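Local coordinates for protein epoxyqueuosine reductase (Streptococcus thermophilus, PDB 5D6S) that belongs to the epoxyqueuosine reductase (QueG) family and holds cobalamin and iron/sulfur clusters in one chain, at residues Phe114-Ile119 / Asp285-Met290; Pro295-Thr300 / Asn324-Leu329; Ile41-Ile46 / Ile95-Ala100. One frame throughout, in Å; residues are numbered along the deposited sequence.

Contact 1: Phe114-Ile119 / Asp285-Met290; sequences FKRGKI and DPDLAM. Unlike the reference sequence in segment 285-290: Asp287 (reference Glu).
Lys118 and Met290 mark the nearest approach of the two backbones, CA to CA 4.7 Å, where the irregular chain of 114-119 passes the C-terminal side of the short, weakly bonded helix 286-289. Arg116 carries most of the polar contact. Its chain bends at chi3 (123°), which takes NE to the backbone of Met290, and Arg116 NE donates to Met290 O at 2.8 Å. The carbonyl receives this N-H nearly head-on, with a C=O...N angle of 169°, while the oxygen stays close to the guanidinium plane. At the same edge of the group a salt bridge joins Arg116 NH1 to Asp287 OD1 at 2.5 Å, a shortness that means little at this resolution. The carboxylate is turned by 31° against the guanidinium, and OD1 does the touching while OD2 stands farther off. Two acceptors on one edge, one neutral and one charged, probably limit the rotation of the guanidinium, and the carboxylate balances its charge.

Asp287 is itself part of a helix start. Asp285 occupies the N-cap, and its OD1 takes the backbone N of Asp287 in a capping bond of 2.9 Å, met from above the carboxylate plane. The acid that binds Arg116 therefore sits in the first turn of a capped helix.

Beyond the arginine the contact becomes less polar. Met290 CA makes a CA-H...O contact with Gly117 O at 3.1 Å, and the methionine runs on extended to CE, which lies 4.2 Å from Lys118 CG. Ile119 is buried against the backbone at the end of 286-289. Backbone bonds of Lys118 to Thr258 and Ile260 tie the 114-119 segment to a further part of the chain, and the Ile119 side chain lies about 9 Å from the bound cobalamin.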
loop_
_atom_site.group_PDB
_atom_site.type_symbol
_atom_site.label_atom_id
_atom_site.label_comp_id
_atom_site.label_asym_id
_atom_site.label_seq_id
_atom_site.Cartn_x
_atom_site.Cartn_y
_atom_site.Cartn_z
ATOM N N PHE A 114 -12.499 -23.072 2.080
ATOM C CA PHE A 114 -12.586 -21.642 2.307
ATOM C C PHE A 114 -12.081 -20.792 1.165
ATOM O O PHE A 114 -10.918 -20.917 0.752
ATOM C CB PHE A 114 -11.763 -21.301 3.519
ATOM C CG PHE A 114 -12.237 -21.977 4.761
ATOM C CD1 PHE A 114 -13.575 -21.842 5.173
ATOM C CD2 PHE A 114 -11.365 -22.742 5.528
ATOM C CE1 PHE A 114 -14.022 -22.464 6.318
ATOM C CE2 PHE A 114 -11.810 -23.362 6.681
ATOM C CZ PHE A 114 -13.135 -23.225 7.075
ATOM N N LYS A 115 -12.935 -19.896 0.667
ATOM C CA LYS A 115 -12.519 -19.013 -0.422
ATOM C C LYS A 115 -11.486 -18.004 0.114
ATOM O O LYS A 115 -11.459 -17.677 1.300
ATOM C CB LYS A 115 -13.707 -18.327 -1.102
ATOM C CG LYS A 115 -14.976 -19.160 -1.120
ATOM C CD LYS A 115 -15.916 -18.832 -2.276
ATOM C CE LYS A 115 -17.320 -19.338 -1.960
ATOM N NZ LYS A 115 -18.021 -19.864 -3.157
ATOM N N ARG A 116 -10.660 -17.509 -0.791
ATOM C CA ARG A 116 -9.497 -16.700 -0.439
ATOM C C ARG A 116 -9.608 -15.279 -1.021
ATOM O O ARG A 116 -10.189 -15.072 -2.083
ATOM C CB ARG A 116 -8.220 -17.347 -0.976
ATOM C CG ARG A 116 -7.873 -18.688 -0.369
ATOM C CD ARG A 116 -6.629 -19.320 -0.999
ATOM N NE ARG A 116 -5.643 -19.584 0.048
ATOM C CZ ARG A 116 -5.455 -20.746 0.649
ATOM N NH1 ARG A 116 -4.560 -20.848 1.624
ATOM N NH2 ARG A 116 -6.130 -21.823 0.271
ATOM N N GLY A 117 -9.057 -14.311 -0.299
ATOM C CA GLY A 117 -8.901 -12.967 -0.823
ATOM C C GLY A 117 -7.464 -12.769 -1.246
ATOM O O GLY A 117 -6.606 -13.608 -0.970
ATOM N N LYS A 118 -7.209 -11.679 -1.954
ATOM C CA LYS A 118 -5.854 -11.294 -2.343
ATOM C C LYS A 118 -5.418 -10.098 -1.515
ATOM O O LYS A 118 -6.219 -9.338 -1.009
ATOM C CB LYS A 118 -5.768 -10.909 -3.824
ATOM C CG LYS A 118 -6.282 -11.920 -4.842
ATOM C CD LYS A 118 -6.481 -11.246 -6.208
ATOM C CE LYS A 118 -7.286 -12.091 -7.185
ATOM N NZ LYS A 118 -6.608 -13.376 -7.510
ATOM N N ILE A 119 -4.124 -9.897 -1.452
ATOM C CA ILE A 119 -3.539 -8.849 -0.652
ATOM C C ILE A 119 -2.236 -8.430 -1.358
ATOM O O ILE A 119 -1.408 -9.260 -1.652
ATOM C CB ILE A 119 -3.304 -9.327 0.792
ATOM C CG1 ILE A 119 -2.255 -8.358 1.407
ATOM C CG2 ILE A 119 -2.970 -10.817 0.747
ATOM C CD1 ILE A 119 -0.903 -8.851 1.885
ATOM N N ASP A 285 5.011 -16.735 2.344
ATOM C CA ASP A 285 3.962 -17.710 2.670
ATOM C C ASP A 285 2.746 -17.376 1.822
ATOM O O ASP A 285 2.170 -16.296 1.960
ATOM C CB ASP A 285 3.591 -17.654 4.157
ATOM C CG ASP A 285 2.615 -18.745 4.560
ATOM O OD1 ASP A 285 1.948 -19.326 3.669
ATOM O OD2 ASP A 285 2.504 -19.027 5.773
ATOM N N PRO A 286 2.342 -18.289 0.934
ATOM C CA PRO A 286 1.183 -17.940 0.097
ATOM C C PRO A 286 -0.146 -17.780 0.878
ATOM O O PRO A 286 -1.067 -17.156 0.370
ATOM C CB PRO A 286 1.116 -19.110 -0.915
ATOM C CG PRO A 286 1.767 -20.262 -0.214
ATOM C CD PRO A 286 2.834 -19.655 0.665
ATOM N N ASP A 287 -0.232 -18.352 2.074
ATOM C CA ASP A 287 -1.440 -18.237 2.926
ATOM C C ASP A 287 -1.581 -16.878 3.590
ATOM O O ASP A 287 -2.662 -16.510 4.049
ATOM C CB ASP A 287 -1.449 -19.316 4.016
ATOM C CG ASP A 287 -1.906 -20.671 3.504
ATOM O OD1 ASP A 287 -2.177 -20.801 2.296
ATOM O OD2 ASP A 287 -1.994 -21.617 4.317
ATOM N N LEU A 288 -0.471 -16.162 3.698
ATOM C CA LEU A 288 -0.467 -14.762 4.128
ATOM C C LEU A 288 -0.649 -13.832 2.966
ATOM O O LEU A 288 -0.990 -12.680 3.160
ATOM C CB LEU A 288 0.848 -14.397 4.785
ATOM C CG LEU A 288 1.205 -15.239 5.999
ATOM C CD1 LEU A 288 2.314 -14.556 6.783
ATOM C CD2 LEU A 288 0.014 -15.511 6.904
ATOM N N ALA A 289 -0.398 -14.311 1.758
ATOM C CA ALA A 289 -0.547 -13.485 0.577
ATOM C C ALA A 289 -1.902 -13.669 -0.070
ATOM O O ALA A 289 -2.318 -12.860 -0.894
ATOM C CB ALA A 289 0.552 -13.801 -0.429
ATOM N N MET A 290 -2.578 -14.759 0.260
ATOM C CA MET A 290 -3.912 -15.036 -0.283
ATOM C C MET A 290 -4.692 -15.736 0.813
ATOM O O MET A 290 -4.927 -16.932 0.739
ATOM C CB MET A 290 -3.812 -15.874 -1.557
ATOM C CG MET A 290 -3.250 -15.070 -2.716
ATOM S SD MET A 290 -3.534 -15.784 -4.333
ATOM C CE MET A 290 -2.947 -14.452 -5.387
#

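Contact 2: Pro295-Thr300 / Asn324-Leu329; sequences PFLELT and NAIIAL
Leu297, in the type I beta turn Phe296-Leu299, reaches to the flank of helix 318-331 and meets three of its residues through apolar contacts. Leu297 CD1 faces mainly Leu329, tip to tip, 3.6 Å from Leu329 CD1, and both leucine methyls lie near Ile326 CG1. Leu297 CD2 is 3.9 Å from Ile326 CG1, the two side chains crossing at about a right angle. Leu297 CD2 also touches Ala325, at 4.0 Å from Ala325 CB. Ala325 CB meets the Phe296 ring as well: chi1 of -168° sets Phe296 CG anti to the backbone N, and Phe296 CD2 lies 4.0 Å from Ala325 CB, an approach oblique to the ring. The small alanine thus receives both a leucine branch and a ring.

Hydrogen bonding is confined to the backbone of each segment and to partners beyond them. Gln322 NE2, from the helix that Leu297 packs against, reaches back to the carbonyls of Phe296 and Leu299, the two ends of the turn.

All five touching residues are buried among helices. The Phe296 ring stands edge-to-face with Phe308 of helix 301-308, Ile326 packs also on helix 351-364, and Leu329 and Ala325 rest as well on Leu293 of helix 293-296.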
loop_
_atom_site.group_PDB
_atom_site.type_symbol
_atom_site.label_atom_id
_atom_site.label_comp_id
_atom_site.label_asym_id
_atom_site.label_seq_id
_atom_site.Cartn_x
_atom_site.Cartn_y
_atom_site.Cartn_z
ATOM N N PRO A 295 -11.490 -18.052 8.011
ATOM C CA PRO A 295 -10.528 -18.278 9.104
ATOM C C PRO A 295 -9.874 -16.974 9.521
ATOM O O PRO A 295 -9.633 -16.756 10.719
ATOM C CB PRO A 295 -9.495 -19.236 8.499
ATOM C CG PRO A 295 -10.217 -19.947 7.401
ATOM C CD PRO A 295 -11.241 -18.951 6.870
ATOM N N PHE A 296 -9.628 -16.096 8.553
ATOM C CA PHE A 296 -9.139 -14.748 8.865
ATOM C C PHE A 296 -10.063 -13.969 9.811
ATOM O O PHE A 296 -9.592 -13.292 10.722
ATOM C CB PHE A 296 -8.967 -13.950 7.602
ATOM C CG PHE A 296 -8.204 -12.684 7.799
ATOM C CD1 PHE A 296 -6.843 -12.719 8.018
ATOM C CD2 PHE A 296 -8.854 -11.458 7.775
ATOM C CE1 PHE A 296 -6.132 -11.558 8.208
ATOM C CE2 PHE A 296 -8.150 -10.289 7.939
ATOM C CZ PHE A 296 -6.783 -10.339 8.149
ATOM N N LEU A 297 -11.374 -14.097 9.609
ATOM C CA LEU A 297 -12.346 -13.472 10.501
ATOM C C LEU A 297 -12.381 -14.091 11.875
ATOM O O LEU A 297 -13.056 -13.571 12.726
ATOM C CB LEU A 297 -13.751 -13.507 9.904
ATOM C CG LEU A 297 -13.961 -12.729 8.611
ATOM C CD1 LEU A 297 -15.360 -12.928 8.065
ATOM C CD2 LEU A 297 -13.713 -11.261 8.842
ATOM N N GLU A 298 -11.694 -15.205 12.104
ATOM C CA GLU A 298 -11.641 -15.806 13.449
ATOM C C GLU A 298 -10.481 -15.251 14.259
ATOM O O GLU A 298 -10.392 -15.463 15.454
ATOM C CB GLU A 298 -11.475 -17.331 13.406
ATOM C CG GLU A 298 -12.591 -18.101 12.737
ATOM C CD GLU A 298 -13.941 -17.879 13.390
ATOM O OE1 GLU A 298 -14.035 -17.897 14.639
ATOM O OE2 GLU A 298 -14.919 -17.697 12.623
ATOM N N LEU A 299 -9.585 -14.526 13.633
ATOM C CA LEU A 299 -8.393 -14.083 14.340
ATOM C C LEU A 299 -8.685 -13.063 15.425
ATOM O O LEU A 299 -9.530 -12.193 15.263
ATOM C CB LEU A 299 -7.386 -13.498 13.354
ATOM C CG LEU A 299 -6.818 -14.552 12.392
ATOM C CD1 LEU A 299 -6.067 -13.917 11.234
ATOM C CD2 LEU A 299 -5.888 -15.486 13.158
ATOM N N THR A 300 -7.961 -13.194 16.528
ATOM C CA THR A 300 -7.965 -12.222 17.618
ATOM C C THR A 300 -6.749 -11.320 17.466
ATOM O O THR A 300 -5.912 -11.544 16.609
ATOM C CB THR A 300 -7.841 -12.929 18.978
ATOM O OG1 THR A 300 -6.599 -13.643 19.015
ATOM C CG2 THR A 300 -8.971 -13.911 19.184
ATOM N N ASN A 324 -12.491 -5.506 5.520
ATOM C CA ASN A 324 -12.276 -5.735 4.102
ATOM C C ASN A 324 -12.611 -7.169 3.707
ATOM O O ASN A 324 -13.154 -7.419 2.636
ATOM C CB ASN A 324 -10.822 -5.441 3.714
ATOM C CG ASN A 324 -10.448 -3.996 3.939
ATOM O OD1 ASN A 324 -11.316 -3.136 4.049
ATOM N ND2 ASN A 324 -9.160 -3.715 3.995
ATOM N N ALA A 325 -12.311 -8.098 4.595
ATOM C CA ALA A 325 -12.571 -9.491 4.341
ATOM C C ALA A 325 -14.056 -9.735 4.269
ATOM O O ALA A 325 -14.520 -10.528 3.439
ATOM C CB ALA A 325 -11.920 -10.360 5.425
ATOM N N ILE A 326 -14.818 -9.072 5.140
ATOM C CA ILE A 326 -16.292 -9.156 5.074
ATOM C C ILE A 326 -16.748 -8.640 3.725
ATOM O O ILE A 326 -17.613 -9.229 3.070
ATOM C CB ILE A 326 -16.958 -8.376 6.197
ATOM C CG1 ILE A 326 -16.729 -9.107 7.517
ATOM C CG2 ILE A 326 -18.447 -8.246 5.937
ATOM C CD1 ILE A 326 -16.918 -8.217 8.711
ATOM N N ILE A 327 -16.114 -7.573 3.274
ATOM C CA ILE A 327 -16.459 -7.033 1.986
ATOM C C ILE A 327 -16.139 -8.025 0.866
ATOM O O ILE A 327 -16.915 -8.161 -0.090
ATOM C CB ILE A 327 -15.793 -5.688 1.762
ATOM C CG1 ILE A 327 -16.407 -4.665 2.732
ATOM C CG2 ILE A 327 -15.999 -5.228 0.328
ATOM C CD1 ILE A 327 -15.615 -3.377 2.896
ATOM N N ALA A 328 -14.992 -8.678 0.957
ATOM C CA ALA A 328 -14.596 -9.650 -0.058
ATOM C C ALA A 328 -15.621 -10.762 -0.109
ATOM O O ALA A 328 -16.139 -11.098 -1.180
ATOM C CB ALA A 328 -13.224 -10.229 0.269
ATOM N N LEU A 329 -15.936 -11.320 1.062
ATOM C CA LEU A 329 -16.972 -12.351 1.144
ATOM C C LEU A 329 -18.302 -11.907 0.518
ATOM O O LEU A 329 -18.973 -12.706 -0.134
ATOM C CB LEU A 329 -17.202 -12.761 2.584
ATOM C CG LEU A 329 -16.047 -13.559 3.124
ATOM C CD1 LEU A 329 -16.227 -13.734 4.628
ATOM C CD2 LEU A 329 -15.935 -14.904 2.439
#

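Contact 3: Ile41-Ile46 / Ile95-Ala100; sequences IGISKI and ISIAVA
Ile46 forms a non-hydrogen-bonded pair with Ile97, and Lys45 a hydrogen-bonded pair with Ala98, where the incoming end of strand 45-50 meets strand 93-100 in antiparallel fashion. In the latter pair Ala98 N donates to Lys45 O at 3.1 Å. In the return direction Ala98 O is approached by two N-H groups, both weakly bound, Ser44 N at 2.9 Å and Lys45 N.

The Ile46 side chain can be followed along the side of Ile95. Ile46 CB stands 4.2 Å from Ser96 O; Ile46 CG1, anti to the backbone N (chi1 -173°), comes to 3.7 Å from Ile95 CG2; and Ile46 CD1 at the tip closes to 3.6 Å from that same methyl, with Ile97 CG2 a little farther off. Ile46 and Ile95 point the same way. By contrast Ile43 crosses Ile97 at about a right angle, Ile43 CD1 lying 3.9 Å from Ile97 CG2. Ser44 adds a weak bond, its OG accepting from Ala100 N at 3.3 Å.

Lys45 CB and Ala98 CB lie on the face opposite Ile46 and Ile97, and the lysine amino group leaves the contact to bond Ile172 O. Ahead of the strand, Gly42 takes positive phi as the C-prime residue of a Schellman motif that ends helix 30-40, the helix on which Ile46 also packs. Helix, Schellman turn and outer strand so add on to the antiparallel sheet in which 93-100 lies between 45-50 and 190-197, and the Ala98 side chain is about 7 Å from the bound cobalamin.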
loop_
_atom_site.group_PDB
_atom_site.type_symbol
_atom_site.label_atom_id
_atom_site.label_comp_id
_atom_site.label_asym_id
_atom_site.label_seq_id
_atom_site.Cartn_x
_atom_site.Cartn_y
_atom_site.Cartn_z
ATOM N N ILE A 41 24.799 -6.303 -0.629
ATOM C CA ILE A 41 23.799 -6.471 0.443
ATOM C C ILE A 41 22.344 -6.436 -0.054
ATOM O O ILE A 41 21.424 -6.162 0.705
ATOM C CB ILE A 41 23.994 -5.455 1.593
ATOM C CG1 ILE A 41 23.692 -4.024 1.135
ATOM C CG2 ILE A 41 25.388 -5.605 2.189
ATOM C CD1 ILE A 41 24.071 -2.956 2.147
ATOM N N GLY A 42 22.139 -6.769 -1.321
ATOM C CA GLY A 42 20.800 -7.078 -1.828
ATOM C C GLY A 42 20.015 -5.898 -2.348
ATOM O O GLY A 42 18.809 -6.016 -2.576
ATOM N N ILE A 43 20.680 -4.766 -2.548
ATOM C CA ILE A 43 20.001 -3.606 -3.101
ATOM C C ILE A 43 19.968 -3.727 -4.608
ATOM O O ILE A 43 21.012 -3.821 -5.239
ATOM C CB ILE A 43 20.690 -2.297 -2.697
ATOM C CG1 ILE A 43 20.630 -2.133 -1.186
ATOM C CG2 ILE A 43 20.033 -1.098 -3.378
ATOM C CD1 ILE A 43 21.465 -0.983 -0.672
ATOM N N SER A 44 18.774 -3.691 -5.184
ATOM C CA SER A 44 18.585 -3.953 -6.606
ATOM C C SER A 44 18.971 -2.787 -7.519
ATOM O O SER A 44 19.104 -2.954 -8.740
ATOM C CB SER A 44 17.125 -4.351 -6.883
ATOM O OG SER A 44 16.817 -5.578 -6.252
ATOM N N LYS A 45 19.090 -1.604 -6.948
ATOM C CA LYS A 45 19.453 -0.409 -7.721
ATOM C C LYS A 45 19.834 0.678 -6.753
ATOM O O LYS A 45 19.346 0.699 -5.628
ATOM C CB LYS A 45 18.302 0.092 -8.589
ATOM C CG LYS A 45 18.552 0.043 -10.073
ATOM C CD LYS A 45 17.278 0.387 -10.836
ATOM C CE LYS A 45 17.545 0.682 -12.299
ATOM N NZ LYS A 45 17.911 2.104 -12.479
ATOM N N ILE A 46 20.691 1.583 -7.205
ATOM C CA ILE A 46 21.160 2.676 -6.366
ATOM C C ILE A 46 21.434 3.881 -7.226
ATOM O O ILE A 46 21.725 3.773 -8.417
ATOM C CB ILE A 46 22.386 2.263 -5.547
ATOM C CG1 ILE A 46 22.763 3.346 -4.547
ATOM C CG2 ILE A 46 23.554 1.897 -6.458
ATOM C CD1 ILE A 46 23.560 2.802 -3.381
ATOM N N ILE A 95 21.380 9.475 -1.259
ATOM C CA ILE A 95 21.510 8.188 -1.933
ATOM C C ILE A 95 20.169 7.481 -1.903
ATOM O O ILE A 95 19.686 7.106 -0.835
ATOM C CB ILE A 95 22.530 7.284 -1.230
ATOM C CG1 ILE A 95 23.828 8.062 -0.979
ATOM C CG2 ILE A 95 22.763 6.025 -2.045
ATOM C CD1 ILE A 95 24.847 7.331 -0.119
ATOM N N SER A 96 19.576 7.302 -3.078
ATOM C CA SER A 96 18.304 6.617 -3.201
ATOM C C SER A 96 18.549 5.147 -3.426
ATOM O O SER A 96 19.264 4.798 -4.358
ATOM C CB SER A 96 17.499 7.165 -4.376
ATOM O OG SER A 96 16.347 6.366 -4.599
ATOM N N ILE A 97 17.920 4.285 -2.619
ATOM C CA ILE A 97 17.953 2.836 -2.877
ATOM C C ILE A 97 16.616 2.290 -3.384
ATOM O O ILE A 97 15.573 2.909 -3.214
ATOM C CB ILE A 97 18.418 2.017 -1.662
ATOM C CG1 ILE A 97 17.446 2.132 -0.507
ATOM C CG2 ILE A 97 19.789 2.487 -1.228
ATOM C CD1 ILE A 97 17.677 1.042 0.518
ATOM N N ALA A 98 16.692 1.150 -4.063
ATOM C CA ALA A 98 15.528 0.450 -4.564
ATOM C C ALA A 98 15.745 -1.043 -4.382
ATOM O O ALA A 98 16.810 -1.555 -4.719
ATOM C CB ALA A 98 15.298 0.769 -6.024
ATOM N N VAL A 99 14.761 -1.724 -3.798
ATOM C CA VAL A 99 14.818 -3.173 -3.641
ATOM C C VAL A 99 13.617 -3.703 -4.379
ATOM O O VAL A 99 12.488 -3.277 -4.119
ATOM C CB VAL A 99 14.769 -3.611 -2.169
ATOM C CG1 VAL A 99 14.762 -5.129 -2.052
ATOM C CG2 VAL A 99 15.959 -3.050 -1.410
ATOM N N ALA A 100 13.849 -4.631 -5.298
ATOM C CA ALA A 100 12.759 -5.166 -6.091
ATOM C C ALA A 100 12.017 -6.254 -5.322
ATOM O O ALA A 100 12.600 -6.910 -4.464
ATOM C CB ALA A 100 13.286 -5.706 -7.407
#

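Overall arrangement
Contacts 2 and 3 are buried, contact 1 only partly so, and their chemistry follows their surroundings. Contact 3 is sheet pairing, with mostly backbone bonds, several of them weak, one serine hydroxyl bond and isoleucine packing; contact 2 joins helices and a turn by apolar side chains alone; contact 1, between a loop and a short helix, relies on an arginine held by a carbonyl and a carboxylate. Contacts 1 and 2 are neighbours: helices 286-289 and 293-296 follow each other in the chain, and Phe114 CD2 lies 3.6 Å from Pro295 CG. Contact 3 stands apart, its centre 35 Å from that of contact 2, on the opposite side of the chain's centre.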